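Local atomic coordinates of vascular protein tyrosine phosphatase 1 (Rattus norvegicus, PDB entry 3I36), a protein that probably removes phosphate from phosphotyrosine residues of other proteins, hydrolysing O-phospho-L-tyrosyl groups through its cytoplasmic catalytic domain. Residues M131-T144 with Y230-C244. Numbering follows the deposited sequence.
Sequences MVWEKNVYAIVMLT and YMKQIPPESPILVHC
Pro235 lays CD over the centre of the Tyr138 ring, 3.7 Å from its centroid, while Ile234 CD1 packs at 3.7 Å against Tyr138 CD2; His198 also stacks on this tyrosine. Replacing Tyr138 by alanine would probably leave Pro235 and Ile234 without the ring they pack on. Nearby, Asn136, the C-prime residue of a Schellman motif ending helix 125-134, sends ND2 almost straight (176°) to Glu237 O, 2.9 Å away; this oxygen lies in the Asn136 amide plane, while ND2 comes from above the Glu237 carbonyl plane. With OG anti to its backbone N (chi1 171°), Ser238 brings its hydroxyl to Asn136 O for a 2.7 Å bond; OG also accepts from a water that accepts from Tyr138 N and donates to Pro239 O. Beyond, strands 139-142 and 240-243 run parallel, Val141 hydrogen-bonding through N to Leu241 O and through O to His243 N. On one sheet face Leu241 CD1 meets Val132 CG2 at 3.5 Å, and Met131 CE closes in beside it. On that face too, Met142 CA makes a CH-pi contact over the His243 ring, offset toward its rim; ND1 reaches Cys244 O (3.0 Å) and NE2 is hydrogen-bonded to Tyr157 OH. These are neighbouring central strands of the protein-tyrosine phosphatase fold, and strand 240-243 leads into the P-loop at Cys244, probably the nucleophile that forms the phosphocysteine intermediate.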
loop_
_atom_site.group_PDB
_atom_site.type_symbol
_atom_site.label_atom_id
_atom_site.label_comp_id
_atom_site.label_asym_id
_atom_site.label_seq_id
_atom_site.Cartn_x
_atom_site.Cartn_y
_atom_site.Cartn_z
ATOM N N MET A 131 -5.149 1.406 14.384
ATOM C CA MET A 131 -3.835 1.301 13.766
ATOM C C MET A 131 -3.424 2.671 13.259
ATOM O O MET A 131 -2.295 3.116 13.455
ATOM C CB MET A 131 -3.879 0.352 12.591
ATOM C CG MET A 131 -2.561 0.325 11.848
ATOM S SD MET A 131 -2.470 -1.026 10.676
ATOM C CE MET A 131 -3.614 -0.505 9.411
ATOM N N VAL A 132 -4.351 3.329 12.578
ATOM C CA VAL A 132 -4.093 4.663 12.074
ATOM C C VAL A 132 -3.613 5.528 13.215
ATOM O O VAL A 132 -2.623 6.238 13.087
ATOM C CB VAL A 132 -5.355 5.293 11.460
ATOM C CG1 VAL A 132 -5.196 6.826 11.365
ATOM C CG2 VAL A 132 -5.607 4.701 10.086
ATOM N N TRP A 133 -4.313 5.462 14.341
ATOM C CA TRP A 133 -3.959 6.312 15.471
ATOM C C TRP A 133 -2.642 5.890 16.101
ATOM O O TRP A 133 -1.706 6.682 16.238
ATOM C CB TRP A 133 -5.027 6.301 16.556
ATOM C CG TRP A 133 -4.570 7.183 17.646
ATOM C CD1 TRP A 133 -4.002 6.815 18.833
ATOM C CD2 TRP A 133 -4.518 8.611 17.599
ATOM N NE1 TRP A 133 -3.647 7.938 19.552
ATOM C CE2 TRP A 133 -3.948 9.050 18.809
ATOM C CE3 TRP A 133 -4.922 9.559 16.652
ATOM C CZ2 TRP A 133 -3.779 10.402 19.103
ATOM C CZ3 TRP A 133 -4.749 10.908 16.944
ATOM C CH2 TRP A 133 -4.181 11.314 18.161
ATOM N N GLU A 134 -2.568 4.628 16.491
ATOM C CA GLU A 134 -1.425 4.165 17.259
ATOM C C GLU A 134 -0.143 4.184 16.463
ATOM O O GLU A 134 0.936 4.297 17.026
ATOM C CB GLU A 134 -1.678 2.760 17.788
ATOM C CG GLU A 134 -2.805 2.741 18.801
ATOM C CD GLU A 134 -3.088 1.355 19.311
ATOM O OE1 GLU A 134 -2.374 0.406 18.911
ATOM O OE2 GLU A 134 -4.028 1.229 20.113
ATOM N N LYS A 135 -0.260 4.042 15.154
ATOM C CA LYS A 135 0.943 3.942 14.346
ATOM C C LYS A 135 1.285 5.255 13.659
ATOM O O LYS A 135 2.152 5.292 12.801
ATOM C CB LYS A 135 0.838 2.801 13.344
ATOM C CG LYS A 135 0.555 1.465 13.998
ATOM C CD LYS A 135 1.513 1.190 15.172
ATOM C CE LYS A 135 1.257 -0.202 15.764
ATOM N NZ LYS A 135 1.959 -0.431 17.059
ATOM N N ASN A 136 0.614 6.329 14.059
ATOM C CA ASN A 136 1.052 7.657 13.671
ATOM C C ASN A 136 0.838 7.898 12.185
ATOM O O ASN A 136 1.635 8.568 11.536
ATOM C CB ASN A 136 2.536 7.827 14.015
ATOM C CG ASN A 136 2.954 9.273 14.072
ATOM O OD1 ASN A 136 2.192 10.115 14.524
ATOM N ND2 ASN A 136 4.172 9.569 13.605
ATOM N N VAL A 137 -0.242 7.347 11.647
ATOM C CA VAL A 137 -0.539 7.492 10.232
ATOM C C VAL A 137 -1.165 8.848 9.957
ATOM O O VAL A 137 -2.161 9.198 10.566
ATOM C CB VAL A 137 -1.486 6.367 9.772
ATOM C CG1 VAL A 137 -1.931 6.588 8.341
ATOM C CG2 VAL A 137 -0.755 5.036 9.885
ATOM N N TYR A 138 -0.562 9.607 9.046
ATOM C CA TYR A 138 -1.093 10.904 8.637
ATOM C C TYR A 138 -1.608 10.815 7.205
ATOM O O TYR A 138 -2.345 11.672 6.741
ATOM C CB TYR A 138 -0.002 11.957 8.674
ATOM C CG TYR A 138 0.226 12.562 10.035
ATOM C CD1 TYR A 138 0.724 11.804 11.075
ATOM C CD2 TYR A 138 -0.041 13.894 10.264
ATOM C CE1 TYR A 138 0.946 12.373 12.333
ATOM C CE2 TYR A 138 0.171 14.469 11.499
ATOM C CZ TYR A 138 0.668 13.710 12.526
ATOM O OH TYR A 138 0.880 14.298 13.751
ATOM N N ALA A 139 -1.185 9.775 6.495
ATOM C CA ALA A 139 -1.579 9.618 5.102
ATOM C C ALA A 139 -2.087 8.212 4.846
ATOM O O ALA A 139 -1.450 7.230 5.214
ATOM C CB ALA A 139 -0.410 9.931 4.164
ATOM N N ILE A 140 -3.233 8.129 4.192
ATOM C CA ILE A 140 -3.738 6.840 3.765
ATOM C C ILE A 140 -3.786 6.896 2.267
ATOM O O ILE A 140 -4.261 7.869 1.694
ATOM C CB ILE A 140 -5.157 6.579 4.284
ATOM C CG1 ILE A 140 -5.118 6.288 5.792
ATOM C CG2 ILE A 140 -5.797 5.415 3.524
ATOM C CD1 ILE A 140 -6.518 6.148 6.409
ATOM N N VAL A 141 -3.291 5.844 1.633
ATOM C CA VAL A 141 -3.412 5.727 0.200
ATOM C C VAL A 141 -4.338 4.571 -0.050
ATOM O O VAL A 141 -4.049 3.439 0.333
ATOM C CB VAL A 141 -2.061 5.450 -0.451
ATOM C CG1 VAL A 141 -2.235 5.222 -1.956
ATOM C CG2 VAL A 141 -1.127 6.616 -0.198
ATOM N N MET A 142 -5.459 4.862 -0.687
ATOM C CA MET A 142 -6.471 3.864 -0.929
ATOM C C MET A 142 -6.547 3.624 -2.416
ATOM O O MET A 142 -6.777 4.555 -3.195
ATOM C CB MET A 142 -7.813 4.358 -0.426
ATOM C CG MET A 142 -8.940 3.445 -0.803
ATOM S SD MET A 142 -10.435 3.873 0.096
ATOM C CE MET A 142 -11.538 2.616 -0.559
ATOM N N LEU A 143 -6.357 2.377 -2.818
ATOM C CA LEU A 143 -6.170 2.097 -4.235
ATOM C C LEU A 143 -7.266 1.225 -4.780
ATOM O O LEU A 143 -7.050 0.409 -5.673
ATOM C CB LEU A 143 -4.815 1.439 -4.464
ATOM C CG LEU A 143 -3.638 2.303 -4.014
ATOM C CD1 LEU A 143 -2.409 1.444 -3.811
ATOM C CD2 LEU A 143 -3.376 3.403 -5.034
ATOM N N THR A 144 -8.456 1.406 -4.237
ATOM C CA THR A 144 -9.589 0.634 -4.673
ATOM C C THR A 144 -10.833 1.469 -4.498
ATOM O O THR A 144 -10.867 2.384 -3.675
ATOM C CB THR A 144 -9.732 -0.660 -3.841
ATOM O OG1 THR A 144 -10.798 -1.443 -4.371
ATOM C CG2 THR A 144 -10.022 -0.335 -2.393
ATOM N N TYR A 230 2.525 15.784 0.057
ATOM C CA TYR A 230 1.932 15.884 1.378
ATOM C C TYR A 230 2.850 15.315 2.456
ATOM O O TYR A 230 3.014 15.917 3.510
ATOM C CB TYR A 230 0.587 15.167 1.404
ATOM C CG TYR A 230 -0.064 15.110 2.760
ATOM C CD1 TYR A 230 -0.715 16.217 3.288
ATOM C CD2 TYR A 230 -0.074 13.927 3.493
ATOM C CE1 TYR A 230 -1.332 16.157 4.529
ATOM C CE2 TYR A 230 -0.690 13.855 4.728
ATOM C CZ TYR A 230 -1.314 14.967 5.240
ATOM O OH TYR A 230 -1.923 14.883 6.475
ATOM N N MET A 231 3.440 14.152 2.190
ATOM C CA MET A 231 4.312 13.504 3.170
ATOM C C MET A 231 5.465 14.391 3.608
ATOM O O MET A 231 6.026 14.191 4.677
ATOM C CB MET A 231 4.837 12.176 2.628
ATOM C CG MET A 231 3.759 11.117 2.549
ATOM S SD MET A 231 2.920 10.903 4.132
ATOM C CE MET A 231 4.246 10.297 5.162
ATOM N N LYS A 232 5.835 15.356 2.774
ATOM C CA LYS A 232 6.927 16.260 3.133
ATOM C C LYS A 232 6.546 17.114 4.341
ATOM O O LYS A 232 7.404 17.674 5.023
ATOM C CB LYS A 232 7.285 17.149 1.949
ATOM C CG LYS A 232 7.996 16.415 0.820
ATOM C CD LYS A 232 8.245 17.380 -0.327
ATOM C CE LYS A 232 8.968 16.711 -1.482
ATOM N NZ LYS A 232 9.055 17.672 -2.617
ATOM N N GLN A 233 5.250 17.180 4.610
ATOM C CA GLN A 233 4.716 18.044 5.656
ATOM C C GLN A 233 4.500 17.286 6.954
ATOM O O GLN A 233 4.102 17.861 7.953
ATOM C CB GLN A 233 3.374 18.600 5.198
ATOM C CG GLN A 233 3.476 19.322 3.867
ATOM C CD GLN A 233 2.136 19.824 3.382
ATOM O OE1 GLN A 233 1.156 19.812 4.122
ATOM N NE2 GLN A 233 2.080 20.254 2.131
ATOM N N ILE A 234 4.784 15.989 6.918
ATOM C CA ILE A 234 4.370 15.068 7.951
ATOM C C ILE A 234 5.526 14.790 8.909
ATOM O O ILE A 234 6.683 14.817 8.501
ATOM C CB ILE A 234 3.856 13.783 7.275
ATOM C CG1 ILE A 234 2.621 14.111 6.426
ATOM C CG2 ILE A 234 3.552 12.696 8.277
ATOM C CD1 ILE A 234 1.573 14.922 7.153
ATOM N N PRO A 235 5.222 14.536 10.192
ATOM C CA PRO A 235 6.326 14.282 11.124
ATOM C C PRO A 235 7.051 12.997 10.764
ATOM O O PRO A 235 6.560 12.219 9.930
ATOM C CB PRO A 235 5.620 14.082 12.466
ATOM C CG PRO A 235 4.243 14.578 12.291
ATOM C CD PRO A 235 3.907 14.432 10.849
ATOM N N PRO A 236 8.194 12.755 11.420
ATOM C CA PRO A 236 8.984 11.540 11.196
ATOM C C PRO A 236 8.273 10.307 11.716
ATOM O O PRO A 236 7.370 10.401 12.551
ATOM C CB PRO A 236 10.253 11.773 12.035
ATOM C CG PRO A 236 10.266 13.252 12.342
ATOM C CD PRO A 236 8.825 13.655 12.400
ATOM N N GLU A 237 8.712 9.152 11.243
ATOM C CA GLU A 237 8.164 7.885 11.671
ATOM C C GLU A 237 6.661 7.916 11.551
ATOM O O GLU A 237 5.940 7.548 12.476
ATOM C CB GLU A 237 8.572 7.591 13.117
ATOM C CG GLU A 237 10.061 7.739 13.378
ATOM C CD GLU A 237 10.430 7.353 14.797
ATOM O OE1 GLU A 237 9.888 6.339 15.295
ATOM O OE2 GLU A 237 11.261 8.054 15.412
ATOM N N SER A 238 6.179 8.395 10.417
ATOM C CA SER A 238 4.755 8.327 10.135
ATOM C C SER A 238 4.581 7.473 8.891
ATOM O O SER A 238 4.820 7.933 7.782
ATOM C CB SER A 238 4.171 9.725 9.908
ATOM O OG SER A 238 2.839 9.627 9.423
ATOM N N PRO A 239 4.180 6.210 9.081
ATOM C CA PRO A 239 4.051 5.257 7.979
ATOM C C PRO A 239 2.917 5.700 7.089
ATOM O O PRO A 239 1.893 6.195 7.589
ATOM C CB PRO A 239 3.647 3.947 8.682
ATOM C CG PRO A 239 3.865 4.163 10.115
ATOM C CD PRO A 239 3.773 5.635 10.369
ATOM N N ILE A 240 3.088 5.536 5.787
ATOM C CA ILE A 240 1.976 5.771 4.883
ATOM C C ILE A 240 1.171 4.488 4.888
ATOM O O ILE A 240 1.703 3.404 4.632
ATOM C CB ILE A 240 2.444 6.067 3.448
ATOM C CG1 ILE A 240 3.370 7.296 3.446
ATOM C CG2 ILE A 240 1.240 6.283 2.517
ATOM C CD1 ILE A 240 4.158 7.409 2.178
ATOM N N LEU A 241 -0.111 4.606 5.188
ATOM C CA LEU A 241 -0.955 3.425 5.224
ATOM C C LEU A 241 -1.489 3.270 3.814
ATOM O O LEU A 241 -2.137 4.167 3.279
ATOM C CB LEU A 241 -2.085 3.612 6.223
ATOM C CG LEU A 241 -3.020 2.430 6.480
ATOM C CD1 LEU A 241 -3.940 2.811 7.616
ATOM C CD2 LEU A 241 -3.854 2.072 5.257
ATOM N N VAL A 242 -1.174 2.145 3.195
ATOM C CA VAL A 242 -1.584 1.920 1.819
ATOM C C VAL A 242 -2.448 0.692 1.807
ATOM O O VAL A 242 -2.124 -0.295 2.445
ATOM C CB VAL A 242 -0.390 1.694 0.901
ATOM C CG1 VAL A 242 -0.863 1.568 -0.570
ATOM C CG2 VAL A 242 0.582 2.842 1.037
ATOM N N HIS A 243 -3.582 0.764 1.122
ATOM C CA HIS A 243 -4.433 -0.412 1.033
ATOM C C HIS A 243 -5.206 -0.374 -0.259
ATOM O O HIS A 243 -5.419 0.690 -0.843
ATOM C CB HIS A 243 -5.402 -0.487 2.208
ATOM C CG HIS A 243 -6.524 0.497 2.115
ATOM N ND1 HIS A 243 -7.705 0.214 1.469
ATOM C CD2 HIS A 243 -6.635 1.768 2.569
ATOM C CE1 HIS A 243 -8.510 1.262 1.541
ATOM N NE2 HIS A 243 -7.882 2.222 2.197
ATOM N N CYS A 244 -5.599 -1.553 -0.716
ATOM C CA CYS A 244 -6.572 -1.669 -1.781
ATOM C C CYS A 244 -7.594 -2.609 -1.178
ATOM O O CYS A 244 -8.142 -2.319 -0.115
ATOM C CB CYS A 244 -5.928 -2.245 -3.046
ATOM S SG CYS A 244 -4.661 -3.519 -2.713
HETATM O O HOH W 1 1.477 8.724 7.345
#